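Local coordinates for protein chintase (Rhizomucor miehei, PDB 5YUQ) that probably hydrolyses the beta-1,4 linkages of chitin, as a family 18 glycoside hydrolase whose active site forms a tunnel, at residues T143-F154 with W169-A180. Numbering follows the deposited sequence.
Sequences TILTTAVPTAPF and WASTVDAFYIMA
One face of the Y177 ring takes T146, whose CB lies 4.2 Å from the ring centroid in a CH-pi contact, offset toward the rim. T146 OG1 comes over the same ring but hydrogen-bonds to N103 of the neighbouring strand 101-105. The F176 ring has V173 CG1 over one face. V149 CG1 and W169 O lie at its edge. T147 CG2 approaches that ring obliquely, 3.5 Å from F176 CD2. With chi1 at 174°, T147 turns OG1 away from its backbone N to reach L104 O and Y128 OH. This leaves CG2 between the backbone N and the carbonyl carbon, against F176. F154 leans over one face of W169, F154 CE2 to W169 CH2 3.6 Å, with the two six-membered rings at 42°. W218 meets F154 edge-to-face.

T146, T147, V149, F176 and Y177 belong to two neighbouring parallel strands of the family 18 TIM barrel, 144-149 and 175-178. F154 and W169 lie in the connection between them, which includes helix 168-172. T146, A148, A175 and Y177 face into the barrel. T147, V149, F176 and I178 lie on the other face, which packs against helices 124-139 and 211-220.

Backbone bonds from T147 N to A175 O, Y177 N to T147 O (2.7 Å), V149 N to Y177 O and M179 N to V149 O set the register, T146 beside A175 through V149 beside I178. A175 N is buried without a partner. At the start of the pair, D174 N bonds to L145 O. D174 OD2 answers by accepting L145 N through its anti lone pair, 2.8 Å and nearly straight (167°). The same oxygen forms a salt bridge with R136.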
loop_
_atom_site.group_PDB
_atom_site.type_symbol
_atom_site.label_atom_id
_atom_site.label_comp_id
_atom_site.label_asym_id
_atom_site.label_seq_id
_atom_site.Cartn_x
_atom_site.Cartn_y
_atom_site.Cartn_z
ATOM N N THR A 143 13.037 -17.179 6.595
ATOM C CA THR A 143 12.446 -15.864 6.847
ATOM C C THR A 143 11.764 -15.342 5.593
ATOM O O THR A 143 12.309 -15.456 4.487
ATOM C CB THR A 143 13.515 -14.862 7.314
ATOM O OG1 THR A 143 14.228 -15.416 8.427
ATOM C CG2 THR A 143 12.879 -13.561 7.743
ATOM N N ILE A 144 10.591 -14.753 5.749
ATOM C CA ILE A 144 9.871 -14.222 4.638
ATOM C C ILE A 144 10.318 -12.779 4.374
ATOM O O ILE A 144 10.117 -11.893 5.172
ATOM C CB ILE A 144 8.350 -14.142 4.946
ATOM C CG1 ILE A 144 7.793 -15.534 5.248
ATOM C CG2 ILE A 144 7.600 -13.512 3.784
ATOM C CD1 ILE A 144 6.597 -15.450 6.140
ATOM N N LEU A 145 10.991 -12.602 3.231
ATOM C CA LEU A 145 11.466 -11.277 2.852
ATOM C C LEU A 145 10.583 -10.759 1.739
ATOM O O LEU A 145 10.500 -11.345 0.662
ATOM C CB LEU A 145 12.926 -11.310 2.408
ATOM C CG LEU A 145 13.941 -11.729 3.472
ATOM C CD1 LEU A 145 15.345 -11.815 2.884
ATOM C CD2 LEU A 145 13.913 -10.764 4.642
ATOM N N THR A 146 9.886 -9.673 2.019
ATOM C CA THR A 146 9.008 -9.087 1.024
ATOM C C THR A 146 9.251 -7.598 0.950
ATOM O O THR A 146 9.934 -7.014 1.799
ATOM C CB THR A 146 7.510 -9.331 1.326
ATOM O OG1 THR A 146 7.166 -8.742 2.588
ATOM C CG2 THR A 146 7.209 -10.821 1.360
ATOM N N THR A 147 8.700 -6.991 -0.086
ATOM C CA THR A 147 8.807 -5.551 -0.251
ATOM C C THR A 147 7.475 -5.025 -0.750
ATOM O O THR A 147 6.819 -5.671 -1.568
ATOM C CB THR A 147 9.972 -5.166 -1.206
ATOM O OG1 THR A 147 9.955 -3.756 -1.439
ATOM C CG2 THR A 147 9.841 -5.884 -2.530
ATOM N N ALA A 148 7.044 -3.888 -0.209
ATOM C CA ALA A 148 5.867 -3.203 -0.723
ATOM C C ALA A 148 6.350 -2.235 -1.785
ATOM O O ALA A 148 7.246 -1.426 -1.535
ATOM C CB ALA A 148 5.147 -2.462 0.387
ATOM N N VAL A 149 5.757 -2.315 -2.970
ATOM C CA VAL A 149 6.305 -1.644 -4.145
ATOM C C VAL A 149 5.287 -0.747 -4.844
ATOM O O VAL A 149 4.080 -0.957 -4.728
ATOM C CB VAL A 149 6.831 -2.687 -5.147
ATOM C CG1 VAL A 149 7.799 -3.643 -4.471
ATOM C CG2 VAL A 149 5.684 -3.466 -5.760
ATOM N N PRO A 150 5.772 0.271 -5.575
ATOM C CA PRO A 150 4.880 1.134 -6.352
ATOM C C PRO A 150 4.345 0.425 -7.595
ATOM O O PRO A 150 4.666 -0.738 -7.835
ATOM C CB PRO A 150 5.782 2.314 -6.746
ATOM C CG PRO A 150 7.174 1.732 -6.743
ATOM C CD PRO A 150 7.175 0.717 -5.627
ATOM N N THR A 151 3.545 1.134 -8.382
ATOM C CA THR A 151 2.836 0.525 -9.508
ATOM C C THR A 151 3.715 0.338 -10.754
ATOM O O THR A 151 3.250 -0.154 -11.782
ATOM C CB THR A 151 1.587 1.339 -9.854
ATOM O OG1 THR A 151 1.935 2.728 -9.887
ATOM C CG2 THR A 151 0.508 1.120 -8.794
ATOM N N ALA A 152 4.978 0.731 -10.656
ATOM C CA ALA A 152 5.946 0.439 -11.704
ATOM C C ALA A 152 7.242 0.018 -11.041
ATOM O O ALA A 152 7.520 0.423 -9.911
ATOM C CB ALA A 152 6.168 1.669 -12.583
ATOM N N PRO A 153 8.034 -0.771 -11.763
ATOM C CA PRO A 153 9.298 -1.222 -11.178
ATOM C C PRO A 153 10.199 -0.139 -10.606
ATOM O O PRO A 153 10.193 0.949 -11.111
ATOM C CB PRO A 153 9.992 -1.970 -12.344
ATOM C CG PRO A 153 8.907 -2.453 -13.168
ATOM C CD PRO A 153 7.719 -1.456 -12.996
ATOM N N PHE A 154 10.995 -0.478 -9.609
ATOM C CA PHE A 154 11.872 0.478 -8.936
ATOM C C PHE A 154 12.681 1.331 -9.904
ATOM O O PHE A 154 13.144 0.845 -10.943
ATOM C CB PHE A 154 12.860 -0.263 -8.046
ATOM C CG PHE A 154 12.221 -1.039 -6.932
ATOM C CD1 PHE A 154 11.319 -0.432 -6.069
ATOM C CD2 PHE A 154 12.546 -2.376 -6.738
ATOM C CE1 PHE A 154 10.743 -1.164 -5.028
ATOM C CE2 PHE A 154 11.986 -3.103 -5.706
ATOM C CZ PHE A 154 11.091 -2.496 -4.849
ATOM N N TRP A 169 16.704 -10.014 -8.005
ATOM C CA TRP A 169 15.523 -9.560 -7.276
ATOM C C TRP A 169 14.597 -10.740 -7.033
ATOM O O TRP A 169 14.251 -11.046 -5.898
ATOM C CB TRP A 169 14.801 -8.438 -8.034
ATOM C CG TRP A 169 15.327 -7.078 -7.701
ATOM C CD1 TRP A 169 16.090 -6.268 -8.496
ATOM C CD2 TRP A 169 15.113 -6.365 -6.480
ATOM N NE1 TRP A 169 16.374 -5.093 -7.834
ATOM C CE2 TRP A 169 15.778 -5.123 -6.599
ATOM C CE3 TRP A 169 14.429 -6.654 -5.297
ATOM C CZ2 TRP A 169 15.780 -4.176 -5.574
ATOM C CZ3 TRP A 169 14.417 -5.709 -4.282
ATOM C CH2 TRP A 169 15.097 -4.487 -4.423
ATOM N N ALA A 170 14.210 -11.415 -8.107
ATOM C CA ALA A 170 13.271 -12.523 -7.995
ATOM C C ALA A 170 13.874 -13.699 -7.225
ATOM O O ALA A 170 13.160 -14.417 -6.529
ATOM C CB ALA A 170 12.805 -12.969 -9.381
ATOM N N SER A 171 15.186 -13.900 -7.328
ATOM C CA SER A 171 15.780 -15.041 -6.636
ATOM C C SER A 171 16.063 -14.805 -5.152
ATOM O O SER A 171 16.372 -15.743 -4.418
ATOM C CB SER A 171 17.046 -15.525 -7.350
ATOM O OG SER A 171 18.090 -14.574 -7.235
ATOM N N THR A 172 15.925 -13.560 -4.702
ATOM C CA THR A 172 16.261 -13.225 -3.321
ATOM C C THR A 172 15.024 -12.895 -2.514
ATOM O O THR A 172 14.896 -13.307 -1.364
ATOM C CB THR A 172 17.212 -12.013 -3.254
ATOM O OG1 THR A 172 18.387 -12.291 -4.027
ATOM C CG2 THR A 172 17.625 -11.724 -1.814
ATOM N N VAL A 173 14.115 -12.149 -3.129
ATOM C CA VAL A 173 12.934 -11.644 -2.439
ATOM C C VAL A 173 11.754 -12.577 -2.659
ATOM O O VAL A 173 11.484 -12.993 -3.789
ATOM C CB VAL A 173 12.593 -10.214 -2.930
ATOM C CG1 VAL A 173 11.264 -9.724 -2.326
ATOM C CG2 VAL A 173 13.730 -9.260 -2.591
ATOM N N ASP A 174 11.048 -12.915 -1.585
ATOM C CA ASP A 174 9.959 -13.868 -1.706
ATOM C C ASP A 174 8.751 -13.312 -2.449
ATOM O O ASP A 174 8.160 -14.002 -3.276
ATOM C CB ASP A 174 9.543 -14.381 -0.322
ATOM C CG ASP A 174 10.646 -15.158 0.341
ATOM O OD1 ASP A 174 11.123 -16.141 -0.273
ATOM O OD2 ASP A 174 11.082 -14.761 1.440
ATOM N N ALA A 175 8.382 -12.068 -2.161
ATOM C CA ALA A 175 7.181 -11.503 -2.767
ATOM C C ALA A 175 7.235 -10.002 -2.826
ATOM O O ALA A 175 7.876 -9.355 -1.988
ATOM C CB ALA A 175 5.921 -11.950 -2.010
ATOM N N PHE A 176 6.535 -9.464 -3.817
ATOM C CA PHE A 176 6.516 -8.039 -4.085
ATOM C C PHE A 176 5.068 -7.605 -3.972
ATOM O O PHE A 176 4.215 -8.021 -4.773
ATOM C CB PHE A 176 7.039 -7.771 -5.498
ATOM C CG PHE A 176 8.481 -8.181 -5.703
ATOM C CD1 PHE A 176 8.828 -9.521 -5.822
ATOM C CD2 PHE A 176 9.485 -7.228 -5.782
ATOM C CE1 PHE A 176 10.148 -9.905 -5.999
ATOM C CE2 PHE A 176 10.814 -7.595 -5.973
ATOM C CZ PHE A 176 11.153 -8.940 -6.082
ATOM N N TYR A 177 4.773 -6.795 -2.961
ATOM C CA TYR A 177 3.396 -6.397 -2.677
ATOM C C TYR A 177 3.090 -5.093 -3.396
ATOM O O TYR A 177 3.534 -4.037 -2.963
ATOM C CB TYR A 177 3.203 -6.178 -1.171
ATOM C CG TYR A 177 3.318 -7.407 -0.280
ATOM C CD1 TYR A 177 3.651 -8.656 -0.793
ATOM C CD2 TYR A 177 3.085 -7.304 1.083
ATOM C CE1 TYR A 177 3.753 -9.770 0.037
ATOM C CE2 TYR A 177 3.180 -8.407 1.919
ATOM C CZ TYR A 177 3.505 -9.633 1.390
ATOM O OH TYR A 177 3.598 -10.721 2.223
ATOM N N ILE A 178 2.323 -5.160 -4.483
ATOM C CA ILE A 178 2.036 -3.972 -5.290
ATOM C C ILE A 178 1.000 -3.066 -4.636
ATOM O O ILE A 178 -0.135 -3.475 -4.381
ATOM C CB ILE A 178 1.540 -4.350 -6.693
ATOM C CG1 ILE A 178 2.605 -5.171 -7.423
ATOM C CG2 ILE A 178 1.221 -3.104 -7.500
ATOM C CD1 ILE A 178 2.130 -5.731 -8.757
ATOM N N MET A 179 1.389 -1.821 -4.386
ATOM C CA MET A 179 0.482 -0.867 -3.765
ATOM C C MET A 179 -0.396 -0.215 -4.821
ATOM O O MET A 179 -0.219 0.951 -5.174
ATOM C CB MET A 179 1.272 0.158 -2.955
ATOM C CG MET A 179 1.978 -0.487 -1.766
ATOM S SD MET A 179 3.008 0.645 -0.820
ATOM C CE MET A 179 2.009 2.138 -0.873
ATOM N N ALA A 180 -1.341 -0.994 -5.336
ATOM C CA ALA A 180 -2.254 -0.517 -6.366
ATOM C C ALA A 180 -3.402 0.257 -5.748
ATOM O O ALA A 180 -4.564 -0.097 -5.901
ATOM C CB ALA A 180 -2.790 -1.690 -7.163
#